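Local structure of interpain A (Prevotella intermedia, 3BB7) at residues E60-T63 with N64-S68. The protein probably acts as a C10-family cysteine protease of an oral bacterium, here in its proenzyme form. The protein carries 1 engineered substitution. Numbering follows the deposited sequence. Where two conformers were deposited one is given.
Sequences EVIT and NAVKS. Unlike the reference sequence in segment 64-68: Ser68 (reference Asn).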
ATOM      1  N   GLU A  60     -13.145   8.869 -10.871  1.00 12.59           N
ATOM      2  CA  GLU A  60     -14.498   8.425 -10.566  1.00 12.76           C
ATOM      3  C   GLU A  60     -15.182   9.376  -9.588  1.00 12.57           C
ATOM      4  O   GLU A  60     -16.329   9.787  -9.800  1.00 12.40           O
ATOM      5  CB  GLU A  60     -14.419   7.019  -9.975  1.00 13.40           C
ATOM      6  CG  GLU A  60     -15.746   6.361  -9.682  1.00 16.30           C
ATOM      7  CD  GLU A  60     -15.531   4.990  -9.075  1.00 19.92           C
ATOM      8  OE1 GLU A  60     -15.650   3.969  -9.810  1.00 21.88           O
ATOM      9  OE2 GLU A  60     -15.218   4.941  -7.871  1.00 21.20           O
ATOM     10  N   VAL A  61     -14.493   9.755  -8.516  1.00 12.30           N
ATOM     11  CA  VAL A  61     -15.190  10.614  -7.529  1.00 12.01           C
ATOM     12  C   VAL A  61     -15.428  12.027  -8.011  1.00 10.96           C
ATOM     13  O   VAL A  61     -16.469  12.625  -7.707  1.00 11.38           O
ATOM     14  CB  VAL A  61     -14.538  10.630  -6.109  1.00 11.74           C
ATOM     15  CG1 VAL A  61     -14.493   9.208  -5.550  1.00 13.04           C
ATOM     16  CG2 VAL A  61     -13.165  11.266  -6.074  1.00 12.35           C
ATOM     17  N   ILE A  62     -14.481  12.558  -8.777  1.00  9.81           N
ATOM     18  CA  ILE A  62     -14.665  13.875  -9.312  1.00 10.43           C
ATOM     19  C   ILE A  62     -15.847  13.880 -10.308  1.00  9.92           C
ATOM     20  O   ILE A  62     -16.724  14.773 -10.253  1.00 10.65           O
ATOM     21  CB  ILE A  62     -13.361  14.452  -9.945  1.00  9.08           C
ATOM     22  CG1 ILE A  62     -12.311  14.672  -8.848  1.00 11.51           C
ATOM     23  CG2 ILE A  62     -13.653  15.778 -10.668  1.00 11.11           C
ATOM     24  CD1 ILE A  62     -10.939  15.128  -9.331  1.00 11.42           C
ATOM     25  N   THR A  63     -15.887  12.908 -11.216  1.00  9.82           N
ATOM     26  CA  THR A  63     -16.995  12.871 -12.160  1.00 10.92           C
ATOM     27  C   THR A  63     -18.335  12.653 -11.437  1.00 10.25           C
ATOM     28  O   THR A  63     -19.338  13.282 -11.778  1.00  9.23           O
ATOM     29  CB  THR A  63     -16.764  11.867 -13.295  1.00 10.87           C
ATOM     30  OG1 THR A  63     -16.689  10.551 -12.776  1.00 16.29           O
ATOM     31  CG2 THR A  63     -15.459  12.193 -14.020  1.00 10.87           C
ATOM     32  N   ASN A  64     -18.341  11.822 -10.399  1.00 10.94           N
ATOM     33  CA  ASN A  64     -19.582  11.608  -9.684  1.00 11.24           C
ATOM     34  C   ASN A  64     -20.026  12.865  -8.914  1.00 11.07           C
ATOM     35  O   ASN A  64     -21.212  13.196  -8.885  1.00 11.47           O
ATOM     36  CB  ASN A  64     -19.409  10.460  -8.681  0.50 11.52           C
ATOM     37  CG  ASN A  64     -20.661  10.216  -7.829  0.50 13.80           C
ATOM     38  OD1 ASN A  64     -20.747  10.671  -6.679  0.50 16.03           O
ATOM     39  ND2 ASN A  64     -21.628   9.494  -8.388  0.50 15.03           N
ATOM     40  N   ALA A  65     -19.063  13.577  -8.327  1.00 10.95           N
ATOM     41  CA  ALA A  65     -19.362  14.837  -7.647  1.00 11.03           C
ATOM     42  C   ALA A  65     -19.992  15.840  -8.572  1.00 11.01           C
ATOM     43  O   ALA A  65     -20.975  16.504  -8.232  1.00 10.72           O
ATOM     44  CB  ALA A  65     -18.100  15.421  -7.055  1.00 11.81           C
ATOM     45  N   VAL A  66     -19.406  15.984  -9.752  1.00 10.31           N
ATOM     46  CA  VAL A  66     -19.922  16.921 -10.736  1.00 11.82           C
ATOM     47  C   VAL A  66     -21.339  16.517 -11.190  1.00 10.69           C
ATOM     48  O   VAL A  66     -22.226  17.380 -11.268  1.00 12.47           O
ATOM     49  CB  VAL A  66     -18.938  17.035 -11.944  1.00 11.41           C
ATOM     50  CG1 VAL A  66     -19.552  17.720 -13.137  1.00 15.23           C
ATOM     51  CG2 VAL A  66     -17.611  17.675 -11.492  1.00 12.38           C
ATOM     52  N   LYS A  67     -21.550  15.219 -11.445  1.00 11.10           N
ATOM     53  CA  LYS A  67     -22.861  14.725 -11.904  1.00 12.68           C
ATOM     54  C   LYS A  67     -23.944  14.992 -10.863  1.00 12.78           C
ATOM     55  O   LYS A  67     -25.074  15.370 -11.219  1.00 12.05           O
ATOM     56  CB  LYS A  67     -22.780  13.222 -12.152  1.00 11.28           C
ATOM     57  CG  LYS A  67     -24.153  12.562 -12.396  1.00 13.09           C
ATOM     58  CD  LYS A  67     -24.083  11.209 -13.111  1.00 15.01           C
ATOM     59  CE  LYS A  67     -23.325  10.155 -12.380  1.00 19.18           C
ATOM     60  NZ  LYS A  67     -23.314   8.879 -13.220  1.00 21.65           N
ATOM     61  N   SER A  68     -23.590  14.767  -9.597  1.00 14.75           N
ATOM     62  CA  SER A  68     -24.528  14.881  -8.474  1.00 18.03           C
ATOM     63  C   SER A  68     -24.532  16.303  -7.884  1.00 19.44           C
ATOM     64  O   SER A  68     -25.347  16.623  -6.992  1.00 20.13           O
ATOM     65  CB  SER A  68     -24.219  13.826  -7.406  1.00 18.26           C
ATOM     66  OG  SER A  68     -24.480  12.479  -7.874  1.00 21.78           O
TER
HETATM   67  O   HOH W   1     -18.162  11.724  -5.619  1.00 19.43           O
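Ala65 and Asn64 sit one helical turn beyond Val61 and Glu60, and their amides donate to the carbonyls of those residues. The Ala65 N to Val61 O bond is 2.8 Å long and that from Asn64 N to Glu60 O 2.9 Å. Val66 N to Ile62 O and Lys67 N to Thr63 O, each 3.0 Å, continue the i to i+4 ladder through the last turns of helix 49-68, which belongs to the N-terminal pro-part, related to the Spi protease inhibitors.

The buried face of this stretch carries Val61, Ile62 and Ala65, with the methyl CB of Ala65 set against Val61 O. Beside it Val66 lays CG2 over the preceding turn, 3.3 Å from Ile62 O, while the two CG2 methyls of Ile62 and Val66 approach only to 4.5 Å, a light apolar touch at the margin of the buried face.

The opposite character belongs to Asn64 and Thr63, which are exposed. With CG anti to the backbone N (chi1 177°), the amide of Asn64 extends from the helix in the conformer given, one of two. A water on this side donates to Val61 O at 2.8 Å; its link to Asn64 OD1 depends on that conformer and is tentative. Thr63 turns OG1 back along the helix to bond with Asp59 O, and its side chain touches Thr12. Glu60, extended through chi1 and chi2, reaches the protease part: OE1 takes the amide of Phe307 and OE2 that of Thr308, a loop that Val61 also touches.

The Glu60 side chain lies about 10 Å from that of His267, the predicted proton acceptor. The two amides probably stabilise negative charge on Glu60, whereas Val61 O is gripped twice, by the Ala65 amide and by the water.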